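Fructose-bisphosphate aldolase (Plasmodium falciparum, PDB 4TR9) is a class I aldolase built as a TIM barrel, modelled here as four subunits with the ligand 38D bound in a pocket of the barrel. Local coordinates at residues A[73-78]-A[336-341]; A[112-117]-A[141-146]; A[157-162]-A[206-211]; A[193-198]-A[276-281]. One frame throughout, in Å; residues are numbered along the deposited sequence.

In the fold
From the N terminus, the chain enters interaction 1 in the loop before barrel strand 79-84, and this contact closes only at the late helix 327-346, so the other three lie within its span. Interaction 2 closes a short excursion from strand 109-113 to helix 136-146, before interaction 3 opens. Interactions 3 and 4 cross, since their segments alternate: 157-162 and 206-211 pair around 193-198, which itself pairs with 276-281. These two touch, with Leu-157 N probably hydrogen-bonded to Glu-197 O. Interactions 1 and 3 lie on opposite sides of the chain's centre, while interaction 4, whose centre lies about 5 Å from that of the chain, joins strands within the barrel.

Interaction 1: residues A[73-78]-A[336-341]; sequences KGLGKF and QRAEAN
In the loop that carries the chain from helix 59-70 into strand 79-84 of the TIM barrel, Phe-78 lies against Ala-338 and Glu-339 of the late helix 327-346. The aromatic ring meets the helix flat on. Glu-339 CB sits over one face in a CH-pi contact, 3.8 Å from the centroid of the Phe-78 ring and 20° off the ring normal. Chi1 of -175° swings Glu-339 CG to the far side from the backbone N, and the extended chain then runs alongside the ring, pointing the same way. Its methylene groups thus take up the aromatic surface, and its carboxylate plane is turned 28° from that of the ring. Lys-77 CB lies 4.1 Å above the plane on the opposite face of the Phe-78 ring, so this ring is held between its own neighbour in sequence and the helix. Nearer the backbone, Phe-78 CB packs on Ala-338 CB at 3.7 Å, and Leu-75 CD1 touches the same methyl, Ala-338 CB, at 4.3 Å. The turn is tied by Phe-78 N to Leu-75 O at 3.2 Å. Around it, the Glu-106 carboxylate accepts from Gly-74 N and Gly-76 N, Leu-75 also packs on Leu-334 and Leu-335 of the same helix, and backbone hydrogen bonding of Phe-78 with Gly-35 ties the loop's end to barrel strand 35-39.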
# COMPACT_ATOMS: atom_id res chain seq x y z
N LYS A 73 10.50 48.56 3.36
CA LYS A 73 9.26 49.21 3.79
C LYS A 73 8.16 49.05 2.75
O LYS A 73 8.26 49.55 1.64
CB LYS A 73 9.51 50.69 4.08
CG LYS A 73 10.42 50.95 5.27
CD LYS A 73 10.68 52.44 5.47
CE LYS A 73 11.59 53.00 4.38
NZ LYS A 73 12.96 52.42 4.44
N GLY A 74 7.10 48.33 3.13
CA GLY A 74 5.97 48.12 2.25
C GLY A 74 5.93 46.74 1.62
O GLY A 74 5.12 46.47 0.74
N LEU A 75 6.83 45.87 2.07
CA LEU A 75 6.92 44.52 1.54
C LEU A 75 5.73 43.66 1.97
O LEU A 75 5.36 42.70 1.29
CB LEU A 75 8.23 43.86 1.98
CG LEU A 75 8.54 42.49 1.36
CD1 LEU A 75 8.75 42.61 -0.14
CD2 LEU A 75 9.76 41.86 2.03
N GLY A 76 5.13 44.02 3.10
CA GLY A 76 4.04 43.26 3.67
C GLY A 76 2.76 43.29 2.85
O GLY A 76 1.85 42.49 3.08
N LYS A 77 2.70 44.21 1.90
CA LYS A 77 1.53 44.32 1.03
C LYS A 77 1.45 43.16 0.05
O LYS A 77 0.37 42.76 -0.37
CB LYS A 77 1.55 45.66 0.28
CG LYS A 77 0.29 45.93 -0.54
CD LYS A 77 0.36 47.28 -1.22
CE LYS A 77 -0.91 47.55 -2.02
NZ LYS A 77 -0.87 48.88 -2.70
N PHE A 78 2.61 42.61 -0.30
CA PHE A 78 2.67 41.53 -1.28
C PHE A 78 3.21 40.23 -0.70
O PHE A 78 3.04 39.16 -1.28
CB PHE A 78 3.54 41.96 -2.47
CG PHE A 78 3.23 43.34 -2.98
CD1 PHE A 78 2.02 43.61 -3.59
CD2 PHE A 78 4.16 44.35 -2.85
CE1 PHE A 78 1.74 44.88 -4.06
CE2 PHE A 78 3.88 45.63 -3.32
CZ PHE A 78 2.67 45.89 -3.92
N GLN A 336 8.72 45.72 -6.94
CA GLN A 336 8.07 45.62 -8.24
C GLN A 336 7.92 44.16 -8.67
O GLN A 336 7.00 43.82 -9.41
CB GLN A 336 8.84 46.41 -9.31
CG GLN A 336 10.18 45.81 -9.70
CD GLN A 336 10.78 46.48 -10.92
OE1 GLN A 336 10.20 47.42 -11.48
NE2 GLN A 336 11.95 46.01 -11.35
N ARG A 337 8.82 43.31 -8.19
CA ARG A 337 8.71 41.88 -8.46
C ARG A 337 7.66 41.25 -7.56
O ARG A 337 6.91 40.37 -7.98
CB ARG A 337 10.06 41.18 -8.26
CG ARG A 337 11.14 41.59 -9.25
CD ARG A 337 10.62 41.59 -10.68
NE ARG A 337 10.01 40.31 -11.05
CZ ARG A 337 9.37 40.09 -12.19
NH1 ARG A 337 8.85 38.90 -12.44
NH2 ARG A 337 9.26 41.06 -13.09
N ALA A 338 7.60 41.73 -6.32
CA ALA A 338 6.60 41.26 -5.36
C ALA A 338 5.20 41.65 -5.83
O ALA A 338 4.25 40.87 -5.70
CB ALA A 338 6.88 41.82 -3.98
N GLU A 339 5.08 42.86 -6.36
CA GLU A 339 3.80 43.35 -6.88
C GLU A 339 3.41 42.60 -8.14
O GLU A 339 2.23 42.37 -8.40
CB GLU A 339 3.87 44.85 -7.15
CG GLU A 339 2.55 45.47 -7.58
CD GLU A 339 2.66 46.96 -7.85
OE1 GLU A 339 3.80 47.45 -8.04
OE2 GLU A 339 1.62 47.64 -7.88
N ALA A 340 4.41 42.24 -8.94
CA ALA A 340 4.19 41.51 -10.18
C ALA A 340 3.55 40.16 -9.92
O ALA A 340 2.58 39.78 -10.58
CB ALA A 340 5.50 41.34 -10.94
N ASN A 341 4.10 39.43 -8.96
CA ASN A 341 3.57 38.12 -8.60
C ASN A 341 2.29 38.24 -7.79
O ASN A 341 1.48 37.31 -7.75
CB ASN A 341 4.62 37.32 -7.82
CG ASN A 341 5.81 36.94 -8.68
OD1 ASN A 341 5.65 36.45 -9.79
ND2 ASN A 341 7.01 37.18 -8.16

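Interaction 2: residues A[112-117]-A[141-146]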
# COMPACT_ATOMS: atom_id res chain seq x y z
N ILE A 112 10.78 28.87 8.66
CA ILE A 112 12.08 28.25 8.87
C ILE A 112 12.26 26.96 8.06
O ILE A 112 11.38 26.11 8.01
CB ILE A 112 12.31 27.95 10.38
CG1 ILE A 112 13.66 27.28 10.60
CG2 ILE A 112 11.17 27.11 10.94
CD1 ILE A 112 14.84 28.15 10.22
N LYS A 113 13.42 26.85 7.42
CA LYS A 113 13.80 25.63 6.72
C LYS A 113 14.33 24.61 7.72
O LYS A 113 15.28 24.89 8.45
CB LYS A 113 14.86 25.95 5.66
CG LYS A 113 15.46 24.74 4.98
CD LYS A 113 16.65 25.15 4.12
CE LYS A 113 17.24 23.97 3.37
NZ LYS A 113 16.27 23.45 2.36
N VAL A 114 13.71 23.43 7.76
CA VAL A 114 14.05 22.44 8.78
C VAL A 114 14.71 21.19 8.21
O VAL A 114 15.09 20.29 8.97
CB VAL A 114 12.80 22.02 9.58
CG1 VAL A 114 12.10 23.24 10.15
CG2 VAL A 114 11.86 21.22 8.70
N ASP A 115 14.85 21.12 6.89
CA ASP A 115 15.45 19.94 6.27
C ASP A 115 16.97 20.02 6.31
O ASP A 115 17.55 21.11 6.32
CB ASP A 115 14.96 19.79 4.82
CG ASP A 115 15.50 20.85 3.90
OD1 ASP A 115 16.62 20.68 3.37
OD2 ASP A 115 14.79 21.86 3.68
N LYS A 116 17.62 18.86 6.36
CA LYS A 116 19.08 18.79 6.48
C LYS A 116 19.75 18.42 5.16
O LYS A 116 20.87 17.90 5.15
CB LYS A 116 19.49 17.78 7.55
CG LYS A 116 19.05 18.13 8.96
CD LYS A 116 19.49 17.06 9.94
CE LYS A 116 18.99 17.35 11.35
NZ LYS A 116 19.37 16.26 12.30
N GLY A 117 19.08 18.69 4.04
CA GLY A 117 19.65 18.42 2.74
C GLY A 117 19.25 17.06 2.17
O GLY A 117 18.42 16.36 2.75
N LYS A 141 10.31 23.31 18.59
CA LYS A 141 10.05 24.04 19.83
C LYS A 141 10.98 25.24 19.95
O LYS A 141 10.59 26.29 20.46
CB LYS A 141 10.20 23.12 21.04
CG LYS A 141 9.21 21.97 21.07
CD LYS A 141 9.39 21.12 22.32
CE LYS A 141 8.40 19.97 22.35
NZ LYS A 141 8.55 19.14 23.58
N GLU A 142 12.20 25.07 19.47
CA GLU A 142 13.20 26.14 19.47
C GLU A 142 12.83 27.23 18.48
O GLU A 142 12.92 28.42 18.79
CB GLU A 142 14.58 25.58 19.15
CG GLU A 142 15.67 26.63 18.99
CD GLU A 142 16.97 26.05 18.47
OE1 GLU A 142 17.01 24.83 18.20
OE2 GLU A 142 17.95 26.82 18.33
N TYR A 143 12.40 26.82 17.29
CA TYR A 143 12.07 27.76 16.22
C TYR A 143 10.82 28.57 16.55
O TYR A 143 10.74 29.76 16.23
CB TYR A 143 11.87 27.01 14.90
CG TYR A 143 13.13 26.36 14.38
CD1 TYR A 143 14.39 26.85 14.71
CD2 TYR A 143 13.07 25.24 13.56
CE1 TYR A 143 15.54 26.26 14.23
CE2 TYR A 143 14.21 24.64 13.08
CZ TYR A 143 15.45 25.15 13.42
OH TYR A 143 16.59 24.55 12.94
N TYR A 144 9.84 27.93 17.19
CA TYR A 144 8.60 28.60 17.56
C TYR A 144 8.86 29.73 18.55
O TYR A 144 8.32 30.83 18.40
CB TYR A 144 7.61 27.60 18.17
CG TYR A 144 6.25 28.19 18.47
CD1 TYR A 144 5.25 28.21 17.51
CD2 TYR A 144 5.97 28.73 19.72
CE1 TYR A 144 4.01 28.75 17.78
CE2 TYR A 144 4.73 29.27 20.00
CZ TYR A 144 3.75 29.28 19.03
OH TYR A 144 2.51 29.82 19.30
N LYS A 145 9.69 29.46 19.55
CA LYS A 145 10.01 30.45 20.57
C LYS A 145 10.87 31.56 19.98
O LYS A 145 10.93 32.66 20.51
CB LYS A 145 10.72 29.79 21.75
CG LYS A 145 10.54 30.53 23.07
CD LYS A 145 11.19 29.78 24.22
CE LYS A 145 12.71 29.85 24.14
NZ LYS A 145 13.20 31.24 24.29
N ALA A 146 11.53 31.25 18.86
CA ALA A 146 12.36 32.23 18.17
C ALA A 146 11.50 33.16 17.32
O ALA A 146 11.93 34.27 16.98
CB ALA A 146 13.39 31.52 17.30
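Ile-112 lies across the ring of Tyr-143, joining strand 109-113 of the TIM barrel to helix 136-146, the helix of the beta-alpha-beta crossover that leads to strand 150-157. The two side chains cross at about a right angle. Ile-112 CG1 sits over one face, in a CH-pi contact 3.7 Å from the centroid of the Tyr-143 ring and 14° off its normal, while Ile-112 CG2 reaches Tyr-143 CD2, 3.7 Å away. CG1 of the isoleucine stands anti to the backbone N (chi1 180°) and takes the face; CG2, between the backbone N and the carbonyl carbon, meets the ring at CD2. Val-114 adds one methyl obliquely, its CG1 being 3.9 Å from Tyr-143 CE2.

Further out, Tyr-143 also packs on Glu-86 and Leu-89 of the short helix 86-89. The backbone of Ile-112 is hydrogen-bonded to Phe-150 and Lys-152 of the next barrel strand, and that of Lys-113 to Leu-84 of the previous one, so the strand is held on both sides by its neighbours. Lys-113, whose side chain leaves the strand away from the helix, belongs to the pocket that holds 38D. Beyond the strand, Lys-116 forms a salt bridge with Asp-134 of the second subunit. Asp-115 uses both oxygens in the turn after strand 109-113: OD2 is in a salt bridge with Lys-113 NZ through its syn lone pair, and OD1 closes an Asx turn, accepting from Gly-117 N at 3.2 Å through its anti lone pair, with an N-H...O angle of 149°.

Interaction 3: residues A[157-162]-A[206-211]; sequences LVIDTA and IEVCAV
Thr-161 and Val-208 reach toward each other tip to tip, where the loop after strand 150-157 of the TIM barrel folds against the first turn of helix 206-226. The meeting is between methyl groups, Thr-161 CG2 and Val-208 CG1, 3.8 Å apart. The threonine presents carbon because its OG1 stands between the backbone N and the carbonyl carbon (chi1 61°), with CG2 anti to the carbonyl carbon and directed at the helix.

Ile-159, two residues earlier, approaches the same helix with both branches. Its CG2 touches Val-208 CG1 at 4.2 Å, so that a single valine methyl takes a contact from each of the two loop residues, while the longer branch passes on toward the next residue of the helix. The seam is wholly apolar across the two segments. On the barrel side Ile-159 also packs on Ile-198 of strand 191-198, which places it between strand and helix, and Glu-6 of the third subunit packs on both Thr-161 and Val-208. The far end of Ile-159 settles on the helix backbone itself: CD1 is 3.9 Å from Cys-209 CA and 4.3 Å from Cys-209 CB.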
# COMPACT_ATOMS: atom_id res chain seq x y z
N LEU A 157 12.36 15.02 -6.80
CA LEU A 157 12.13 13.88 -7.69
C LEU A 157 12.61 14.21 -9.10
O LEU A 157 12.58 15.37 -9.52
CB LEU A 157 10.66 13.48 -7.71
CG LEU A 157 10.01 13.05 -6.39
CD1 LEU A 157 9.41 14.23 -5.65
CD2 LEU A 157 8.97 11.97 -6.64
N VAL A 158 13.04 13.19 -9.83
CA VAL A 158 13.56 13.37 -11.18
C VAL A 158 12.70 12.63 -12.20
O VAL A 158 12.31 11.49 -11.97
CB VAL A 158 15.02 12.88 -11.29
CG1 VAL A 158 15.53 13.01 -12.72
CG2 VAL A 158 15.91 13.65 -10.33
N ILE A 159 12.38 13.29 -13.31
CA ILE A 159 11.66 12.64 -14.40
C ILE A 159 12.63 12.13 -15.46
O ILE A 159 13.29 12.91 -16.15
CB ILE A 159 10.64 13.58 -15.06
CG1 ILE A 159 9.49 13.87 -14.10
CG2 ILE A 159 10.10 12.95 -16.34
CD1 ILE A 159 8.39 14.73 -14.71
N ASP A 160 12.72 10.81 -15.57
CA ASP A 160 13.55 10.17 -16.58
C ASP A 160 12.86 8.89 -17.03
O ASP A 160 13.13 7.81 -16.50
CB ASP A 160 14.95 9.88 -16.04
CG ASP A 160 15.97 9.67 -17.15
OD1 ASP A 160 15.58 9.22 -18.25
OD2 ASP A 160 17.16 9.96 -16.92
N THR A 161 11.96 9.03 -17.99
CA THR A 161 11.11 7.93 -18.45
C THR A 161 11.91 6.72 -18.93
O THR A 161 11.48 5.58 -18.77
CB THR A 161 10.18 8.39 -19.58
OG1 THR A 161 10.96 8.83 -20.70
CG2 THR A 161 9.29 9.53 -19.10
N ALA A 162 13.07 6.98 -19.52
CA ALA A 162 13.94 5.91 -19.99
C ALA A 162 14.45 5.07 -18.82
O ALA A 162 14.60 3.85 -18.94
CB ALA A 162 15.11 6.49 -20.78
N ILE A 206 5.23 18.08 -21.71
CA ILE A 206 4.45 18.63 -20.61
C ILE A 206 3.35 17.66 -20.19
O ILE A 206 2.87 17.70 -19.05
CB ILE A 206 3.84 20.00 -21.00
CG1 ILE A 206 3.23 20.70 -19.78
CG2 ILE A 206 2.82 19.85 -22.12
CD1 ILE A 206 2.77 22.12 -20.05
N GLU A 207 2.97 16.77 -21.10
CA GLU A 207 1.97 15.74 -20.79
C GLU A 207 2.55 14.71 -19.83
O GLU A 207 1.85 14.21 -18.95
CB GLU A 207 1.48 15.06 -22.07
CG GLU A 207 0.65 15.95 -22.99
CD GLU A 207 1.49 16.92 -23.81
OE1 GLU A 207 2.73 16.89 -23.69
OE2 GLU A 207 0.90 17.70 -24.59
N VAL A 208 3.82 14.38 -20.01
CA VAL A 208 4.51 13.44 -19.14
C VAL A 208 4.62 14.00 -17.73
O VAL A 208 4.39 13.29 -16.75
CB VAL A 208 5.92 13.10 -19.68
CG1 VAL A 208 6.66 12.20 -18.70
CG2 VAL A 208 5.82 12.45 -21.05
N CYS A 209 4.97 15.28 -17.64
CA CYS A 209 5.11 15.95 -16.35
C CYS A 209 3.79 15.96 -15.58
O CYS A 209 3.79 15.83 -14.36
CB CYS A 209 5.61 17.38 -16.54
SG CYS A 209 5.81 18.31 -15.00
N ALA A 210 2.69 16.10 -16.30
CA ALA A 210 1.37 16.10 -15.68
C ALA A 210 1.05 14.74 -15.07
O ALA A 210 0.57 14.66 -13.94
CB ALA A 210 0.30 16.49 -16.69
N VAL A 211 1.32 13.68 -15.82
CA VAL A 211 1.06 12.32 -15.37
C VAL A 211 1.91 11.98 -14.15
O VAL A 211 1.42 11.38 -13.19
CB VAL A 211 1.33 11.30 -16.48
CG1 VAL A 211 1.14 9.88 -15.97
CG2 VAL A 211 0.43 11.56 -17.68

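Interaction 4: residues A[193-198]-A[276-281]; sequences IVEPEI and VFLSGG
Leu-278 and two glutamates, Glu-195 and Glu-197, carry most of this contact between strand 191-198 and the end of strand 274-277 with the loop after it. The backbones stay well apart, the CA atoms of Glu-197 and Leu-278 being 8.2 Å from each other. One end of the apolar packing is formed by Ile-193 CG2 and Val-276 CG2, 4.3 Å apart. Further along the strands, both glutamate chains are extended and pass across the leucine at about a right angle. Leu-278 CG occupies the position between backbone N and carbonyl carbon (chi1 55°), and the two methyls divide the work. CD2 packs on the CB and CG methylenes of Glu-197, 3.8 Å from CG. The carboxylate oxygens meet the methyls by van der Waals contact: Leu-278 CD1 is 3.8 Å from Glu-197 OE2, and Leu-278 CD2 is 3.6 Å from Glu-195 OE2.

Among the polar contacts, Glu-197 OE1 is in a salt bridge with Arg-154 NE, and Glu-195 OE2 makes a weak hydrogen bond to 38D. Glu-197 OE2 lies near an acidic side chain of a bound peptide, to whose backbone Ser-279 OG is hydrogen-bonded. Long, weak ion pairs run from Glu-195 to Lys-152, Arg-154 and Lys-237. With these three basic residues Glu-195 belongs to the 38D pocket, which lies within the ring of parallel strands of the class I aldolase TIM barrel.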
# COMPACT_ATOMS: atom_id res chain seq x y z
N ILE A 193 5.08 23.26 5.27
CA ILE A 193 5.01 23.45 3.83
C ILE A 193 5.57 22.21 3.14
O ILE A 193 6.78 21.98 3.12
CB ILE A 193 5.78 24.70 3.37
CG1 ILE A 193 5.13 25.96 3.94
CG2 ILE A 193 5.80 24.78 1.85
CD1 ILE A 193 5.72 27.24 3.41
N VAL A 194 4.67 21.40 2.58
CA VAL A 194 5.06 20.16 1.92
C VAL A 194 5.57 20.44 0.51
O VAL A 194 4.82 20.90 -0.35
CB VAL A 194 3.89 19.17 1.86
CG1 VAL A 194 4.31 17.89 1.15
CG2 VAL A 194 3.38 18.87 3.26
N GLU A 195 6.85 20.17 0.27
CA GLU A 195 7.46 20.46 -1.02
C GLU A 195 8.00 19.20 -1.70
O GLU A 195 9.15 18.82 -1.49
CB GLU A 195 8.58 21.49 -0.85
CG GLU A 195 9.23 21.92 -2.16
CD GLU A 195 10.37 22.90 -1.95
OE1 GLU A 195 10.56 23.36 -0.81
OE2 GLU A 195 11.08 23.20 -2.93
N PRO A 196 7.16 18.54 -2.51
CA PRO A 196 7.60 17.44 -3.36
C PRO A 196 8.01 17.94 -4.74
O PRO A 196 7.31 17.68 -5.73
CB PRO A 196 6.35 16.56 -3.44
CG PRO A 196 5.22 17.53 -3.37
CD PRO A 196 5.69 18.69 -2.51
N GLU A 197 9.13 18.65 -4.82
CA GLU A 197 9.56 19.26 -6.07
C GLU A 197 9.98 18.23 -7.11
O GLU A 197 10.88 17.43 -6.87
CB GLU A 197 10.70 20.24 -5.83
CG GLU A 197 11.22 20.89 -7.11
CD GLU A 197 12.41 21.79 -6.88
OE1 GLU A 197 12.87 21.89 -5.72
OE2 GLU A 197 12.90 22.40 -7.86
N ILE A 198 9.33 18.28 -8.26
CA ILE A 198 9.74 17.47 -9.40
C ILE A 198 10.54 18.33 -10.37
O ILE A 198 10.03 19.31 -10.91
CB ILE A 198 8.53 16.87 -10.13
CG1 ILE A 198 7.74 15.95 -9.20
CG2 ILE A 198 8.98 16.11 -11.36
CD1 ILE A 198 6.54 15.31 -9.85
N VAL A 276 1.44 26.94 -2.76
CA VAL A 276 2.49 27.91 -3.03
C VAL A 276 3.53 27.37 -4.01
O VAL A 276 4.39 26.56 -3.65
CB VAL A 276 3.20 28.35 -1.73
CG1 VAL A 276 2.39 29.44 -1.03
CG2 VAL A 276 3.40 27.16 -0.79
N PHE A 277 3.44 27.81 -5.27
CA PHE A 277 4.33 27.31 -6.31
C PHE A 277 5.78 27.76 -6.11
O PHE A 277 6.05 28.80 -5.52
CB PHE A 277 3.84 27.77 -7.69
CG PHE A 277 2.56 27.12 -8.12
CD1 PHE A 277 2.54 25.81 -8.56
CD2 PHE A 277 1.37 27.83 -8.08
CE1 PHE A 277 1.36 25.22 -8.96
CE2 PHE A 277 0.19 27.24 -8.48
CZ PHE A 277 0.18 25.93 -8.92
N LEU A 278 6.71 26.95 -6.62
CA LEU A 278 8.12 27.30 -6.60
C LEU A 278 8.57 27.74 -7.99
O LEU A 278 8.13 27.17 -8.99
CB LEU A 278 8.96 26.12 -6.10
CG LEU A 278 8.83 24.77 -6.81
CD1 LEU A 278 9.87 24.62 -7.91
CD2 LEU A 278 8.93 23.63 -5.81
N SER A 279 9.43 28.74 -8.05
CA SER A 279 9.88 29.30 -9.32
C SER A 279 10.74 28.30 -10.09
O SER A 279 10.64 28.20 -11.31
CB SER A 279 10.66 30.60 -9.09
OG SER A 279 11.78 30.38 -8.25
N GLY A 280 11.59 27.57 -9.37
CA GLY A 280 12.48 26.61 -9.99
C GLY A 280 13.54 27.30 -10.83
O GLY A 280 14.15 28.27 -10.39
N GLY A 281 13.74 26.81 -12.05
CA GLY A 281 14.72 27.40 -12.95
C GLY A 281 14.12 28.45 -13.87
O GLY A 281 14.82 28.99 -14.73